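Diaminopimelate decarboxylase (Helicobacter pylori, PDB 2QGH) catalyses the pyridoxal-5'-phosphate-dependent decarboxylation of meso-diaminopimelate to L-lysine, the last step of bacterial lysine biosynthesis. Local coordinates at residues A[210-220]-A[254-265]. Numbering follows the deposited sequence.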
loop_
_atom_site.group_PDB
_atom_site.type_symbol
_atom_site.label_atom_id
_atom_site.label_comp_id
_atom_site.label_asym_id
_atom_site.label_seq_id
_atom_site.Cartn_x
_atom_site.Cartn_y
_atom_site.Cartn_z
ATOM N N LEU A 210 -4.144 -16.691 -12.495
ATOM C CA LEU A 210 -5.104 -17.436 -13.303
ATOM C C LEU A 210 -5.027 -18.933 -13.021
ATOM O O LEU A 210 -3.945 -19.518 -13.035
ATOM C CB LEU A 210 -4.843 -17.187 -14.791
ATOM C CG LEU A 210 -4.777 -15.728 -15.242
ATOM C CD1 LEU A 210 -4.696 -15.675 -16.755
ATOM C CD2 LEU A 210 -6.005 -14.980 -14.756
ATOM N N LEU A 211 -6.177 -19.549 -12.765
ATOM C CA LEU A 211 -6.224 -20.980 -12.485
ATOM C C LEU A 211 -6.824 -21.761 -13.655
ATOM O O LEU A 211 -6.704 -22.986 -13.715
ATOM C CB LEU A 211 -7.033 -21.258 -11.216
ATOM C CG LEU A 211 -6.488 -20.856 -9.835
ATOM C CD1 LEU A 211 -5.109 -21.450 -9.603
ATOM C CD2 LEU A 211 -6.445 -19.356 -9.729
ATOM N N ASP A 212 -7.472 -21.058 -14.579
ATOM C CA ASP A 212 -8.066 -21.721 -15.734
ATOM C C ASP A 212 -7.231 -21.448 -16.991
ATOM O O ASP A 212 -7.005 -20.296 -17.362
ATOM C CB ASP A 212 -9.507 -21.241 -15.937
ATOM C CG ASP A 212 -10.233 -22.017 -17.028
ATOM O OD1 ASP A 212 -11.372 -21.637 -17.375
ATOM O OD2 ASP A 212 -9.669 -23.010 -17.539
ATOM N N LEU A 213 -6.779 -22.518 -17.642
ATOM C CA LEU A 213 -5.954 -22.406 -18.845
ATOM C C LEU A 213 -6.712 -22.082 -20.133
ATOM O O LEU A 213 -6.095 -21.770 -21.142
ATOM C CB LEU A 213 -5.153 -23.699 -19.045
ATOM C CG LEU A 213 -4.283 -23.807 -20.301
ATOM C CD1 LEU A 213 -3.178 -22.765 -20.242
ATOM C CD2 LEU A 213 -3.689 -25.202 -20.406
ATOM N N GLU A 214 -8.039 -22.153 -20.111
ATOM C CA GLU A 214 -8.818 -21.863 -21.317
ATOM C C GLU A 214 -8.721 -20.421 -21.791
ATOM O O GLU A 214 -8.499 -20.173 -22.977
ATOM C CB GLU A 214 -10.294 -22.236 -21.133
ATOM C CG GLU A 214 -10.556 -23.733 -21.121
ATOM C CD GLU A 214 -12.033 -24.083 -21.256
ATOM O OE1 GLU A 214 -12.372 -25.280 -21.131
ATOM O OE2 GLU A 214 -12.857 -23.168 -21.489
ATOM N N PRO A 215 -8.886 -19.446 -20.881
ATOM C CA PRO A 215 -8.799 -18.048 -21.315
ATOM C C PRO A 215 -7.450 -17.709 -21.953
ATOM O O PRO A 215 -7.385 -16.964 -22.928
ATOM C CB PRO A 215 -9.055 -17.272 -20.027
ATOM C CG PRO A 215 -9.957 -18.176 -19.269
ATOM C CD PRO A 215 -9.295 -19.522 -19.470
ATOM N N ILE A 216 -6.379 -18.268 -21.405
ATOM C CA ILE A 216 -5.038 -18.023 -21.923
ATOM C C ILE A 216 -4.934 -18.566 -23.348
ATOM O O ILE A 216 -4.516 -17.853 -24.272
ATOM C CB ILE A 216 -3.979 -18.692 -21.018
ATOM C CG1 ILE A 216 -4.116 -18.145 -19.593
ATOM C CG2 ILE A 216 -2.575 -18.425 -21.549
ATOM C CD1 ILE A 216 -3.289 -18.881 -18.561
ATOM N N ILE A 217 -5.335 -19.823 -23.524
ATOM C CA ILE A 217 -5.306 -20.468 -24.832
ATOM C C ILE A 217 -6.159 -19.710 -25.849
ATOM O O ILE A 217 -5.726 -19.477 -26.981
ATOM C CB ILE A 217 -5.795 -21.919 -24.736
ATOM C CG1 ILE A 217 -4.883 -22.692 -23.790
ATOM C CG2 ILE A 217 -5.811 -22.565 -26.117
ATOM C CD1 ILE A 217 -3.409 -22.581 -24.153
ATOM N N GLU A 218 -7.363 -19.313 -25.444
ATOM C CA GLU A 218 -8.234 -18.571 -26.341
ATOM C C GLU A 218 -7.530 -17.292 -26.784
ATOM O O GLU A 218 -7.618 -16.892 -27.939
ATOM C CB GLU A 218 -9.550 -18.223 -25.652
ATOM C CG GLU A 218 -10.528 -17.480 -26.551
ATOM C CD GLU A 218 -11.795 -17.054 -25.821
ATOM O OE1 GLU A 218 -12.622 -16.331 -26.425
ATOM O OE2 GLU A 218 -11.963 -17.441 -24.645
ATOM N N ALA A 219 -6.814 -16.658 -25.863
ATOM C CA ALA A 219 -6.095 -15.429 -26.183
ATOM C C ALA A 219 -4.947 -15.719 -27.153
ATOM O O ALA A 219 -4.705 -14.959 -28.085
ATOM C CB ALA A 219 -5.562 -14.789 -24.907
ATOM N N SER A 220 -4.248 -16.826 -26.933
ATOM C CA SER A 220 -3.140 -17.207 -27.801
ATOM C C SER A 220 -3.599 -17.427 -29.241
ATOM O O SER A 220 -2.937 -17.001 -30.186
ATOM C CB SER A 220 -2.476 -18.483 -27.277
ATOM O OG SER A 220 -1.930 -18.281 -25.984
ATOM N N GLU A 254 -5.877 -26.465 -7.547
ATOM C CA GLU A 254 -5.080 -27.095 -8.599
ATOM C C GLU A 254 -4.466 -26.008 -9.463
ATOM O O GLU A 254 -5.138 -25.046 -9.835
ATOM C CB GLU A 254 -5.950 -28.005 -9.466
ATOM C CG GLU A 254 -6.824 -28.954 -8.672
ATOM C CD GLU A 254 -7.594 -29.919 -9.552
ATOM O OE1 GLU A 254 -8.278 -29.458 -10.491
ATOM O OE2 GLU A 254 -7.521 -31.140 -9.299
ATOM N N THR A 255 -3.193 -26.171 -9.793
ATOM C CA THR A 255 -2.489 -25.186 -10.600
ATOM C C THR A 255 -2.310 -25.594 -12.061
ATOM O O THR A 255 -2.150 -26.774 -12.373
ATOM C CB THR A 255 -1.096 -24.903 -10.009
ATOM O OG1 THR A 255 -1.231 -24.477 -8.652
ATOM C CG2 THR A 255 -0.395 -23.814 -10.797
ATOM N N ILE A 256 -2.334 -24.601 -12.949
ATOM C CA ILE A 256 -2.137 -24.835 -14.374
ATOM C C ILE A 256 -0.740 -25.413 -14.562
ATOM O O ILE A 256 0.254 -24.753 -14.254
ATOM C CB ILE A 256 -2.216 -23.518 -15.175
ATOM C CG1 ILE A 256 -3.644 -22.966 -15.148
ATOM C CG2 ILE A 256 -1.749 -23.752 -16.607
ATOM C CD1 ILE A 256 -3.796 -21.632 -15.860
ATOM N N LYS A 257 -0.662 -26.647 -15.055
ATOM C CA LYS A 257 0.628 -27.293 -15.288
ATOM C C LYS A 257 1.359 -26.614 -16.449
ATOM O O LYS A 257 0.731 -26.148 -17.399
ATOM C CB LYS A 257 0.429 -28.771 -15.621
ATOM C CG LYS A 257 -0.326 -29.560 -14.572
ATOM C CD LYS A 257 -0.427 -31.027 -14.957
ATOM C CE LYS A 257 -0.994 -31.855 -13.815
ATOM N NZ LYS A 257 -0.163 -31.750 -12.575
ATOM N N LEU A 258 2.684 -26.563 -16.374
ATOM C CA LEU A 258 3.476 -25.939 -17.427
ATOM C C LEU A 258 3.436 -26.755 -18.715
ATOM O O LEU A 258 3.468 -26.193 -19.810
ATOM C CB LEU A 258 4.930 -25.772 -16.974
ATOM C CG LEU A 258 5.475 -24.343 -16.880
ATOM C CD1 LEU A 258 5.407 -23.683 -18.237
ATOM C CD2 LEU A 258 4.672 -23.541 -15.874
ATOM N N TYR A 259 3.371 -28.075 -18.582
ATOM C CA TYR A 259 3.324 -28.955 -19.748
ATOM C C TYR A 259 2.081 -28.673 -20.586
ATOM O O TYR A 259 2.145 -28.631 -21.812
ATOM C CB TYR A 259 3.354 -30.429 -19.308
ATOM C CG TYR A 259 3.131 -31.424 -20.432
ATOM C CD1 TYR A 259 1.841 -31.800 -20.811
ATOM C CD2 TYR A 259 4.206 -31.971 -21.134
ATOM C CE1 TYR A 259 1.627 -32.696 -21.862
ATOM C CE2 TYR A 259 4.005 -32.865 -22.185
ATOM C CZ TYR A 259 2.711 -33.222 -22.544
ATOM O OH TYR A 259 2.497 -34.091 -23.588
ATOM N N ASP A 260 0.953 -28.475 -19.917
ATOM C CA ASP A 260 -0.299 -28.187 -20.599
ATOM C C ASP A 260 -0.280 -26.761 -21.148
ATOM O O ASP A 260 -0.774 -26.501 -22.246
ATOM C CB ASP A 260 -1.465 -28.375 -19.624
ATOM C CG ASP A 260 -1.532 -29.791 -19.067
ATOM O OD1 ASP A 260 -2.129 -29.996 -17.987
ATOM O OD2 ASP A 260 -0.985 -30.709 -19.719
ATOM N N TYR A 261 0.299 -25.843 -20.376
ATOM C CA TYR A 261 0.407 -24.435 -20.765
ATOM C C TYR A 261 1.188 -24.318 -22.071
ATOM O O TYR A 261 0.724 -23.703 -23.043
ATOM C CB TYR A 261 1.135 -23.661 -19.664
ATOM C CG TYR A 261 1.414 -22.188 -19.930
ATOM C CD1 TYR A 261 0.379 -21.251 -19.984
ATOM C CD2 TYR A 261 2.729 -21.717 -20.005
ATOM C CE1 TYR A 261 0.649 -19.880 -20.089
ATOM C CE2 TYR A 261 3.011 -20.357 -20.109
ATOM C CZ TYR A 261 1.967 -19.440 -20.143
ATOM O OH TYR A 261 2.259 -18.087 -20.174
ATOM N N ALA A 262 2.377 -24.913 -22.077
ATOM C CA ALA A 262 3.252 -24.885 -23.239
ATOM C C ALA A 262 2.604 -25.607 -24.418
ATOM O O ALA A 262 2.620 -25.102 -25.543
ATOM C CB ALA A 262 4.596 -25.531 -22.896
ATOM N N GLN A 263 2.030 -26.781 -24.159
ATOM C CA GLN A 263 1.385 -27.542 -25.222
ATOM C C GLN A 263 0.305 -26.679 -25.868
ATOM O O GLN A 263 0.213 -26.596 -27.094
ATOM C CB GLN A 263 0.770 -28.844 -24.676
ATOM C CG GLN A 263 0.680 -29.956 -25.732
ATOM C CD GLN A 263 0.069 -31.247 -25.210
ATOM O OE1 GLN A 263 -1.145 -31.347 -25.053
ATOM N NE2 GLN A 263 0.914 -32.240 -24.932
ATOM N N GLY A 264 -0.494 -26.021 -25.035
ATOM C CA GLY A 264 -1.559 -25.179 -25.546
ATOM C C GLY A 264 -1.065 -24.059 -26.445
ATOM O O GLY A 264 -1.601 -23.843 -27.536
ATOM N N ILE A 265 -0.036 -23.349 -25.990
ATOM C CA ILE A 265 0.515 -22.234 -26.747
ATOM C C ILE A 265 1.198 -22.692 -28.031
ATOM O O ILE A 265 1.164 -21.990 -29.038
ATOM C CB ILE A 265 1.490 -21.409 -25.870
ATOM C CG1 ILE A 265 0.700 -20.728 -24.742
ATOM C CG2 ILE A 265 2.207 -20.361 -26.710
ATOM C CD1 ILE A 265 1.554 -20.073 -23.670
HETATM O O HOH W 1 -2.490 -21.602 -12.001
#
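I256, set against L210, L211 and L213, buries more surface in this largely apolar contact than any other residue of the two segments. Its CD1 lies 3.5 Å from L210 O and also reaches L213 N, while its CG1 rests against L211 O; the isoleucine thus packs against the turn of backbone that leads into helix 213-220. I216 meets it tip to tip, CD1 to CD1. In L213, CG anti to the backbone N (chi1 177°) swings the branch toward helix 258-265, where CD2 sits on the backbone of D260 and CD1 comes to 3.9 Å from Y261 CD1, at the edge of the ring and near its plane. I216 CG2 approaches the same ring obliquely, 3.8 Å from Y261 CE1. Farther along, G264 presents bare backbone, and I217 CD1 comes down to 3.5 Å from G264 CA. S220 OG, hydrogen-bonded within its own helix to I216 O, touches I265 CG1.

Polar linkage across the contact runs through one water, which donates to L210 O at 2.7 Å and accepts from I256 N at 3.1 Å, tying the two pre-helical loops together. D212 caps its own helix: E214 N reaches D212 OD2 in a nearly straight bond (175°), from above the carboxylate plane.

The axes of 213-220 and 258-265 approach to 9.8 Å and run nearly parallel, 23° apart. Backbone hydrogen bonds of L210 with G245, a cofactor-pocket residue, and G247 hold the loop before helix 213-220 close to that site, the L210 side chain about 7 Å from pyridoxal phosphate; the helix pair lies behind. Neighbouring, near-parallel helices outside an eight-stranded parallel barrel are characteristic of the TIM-barrel domain of fold-type III decarboxylases.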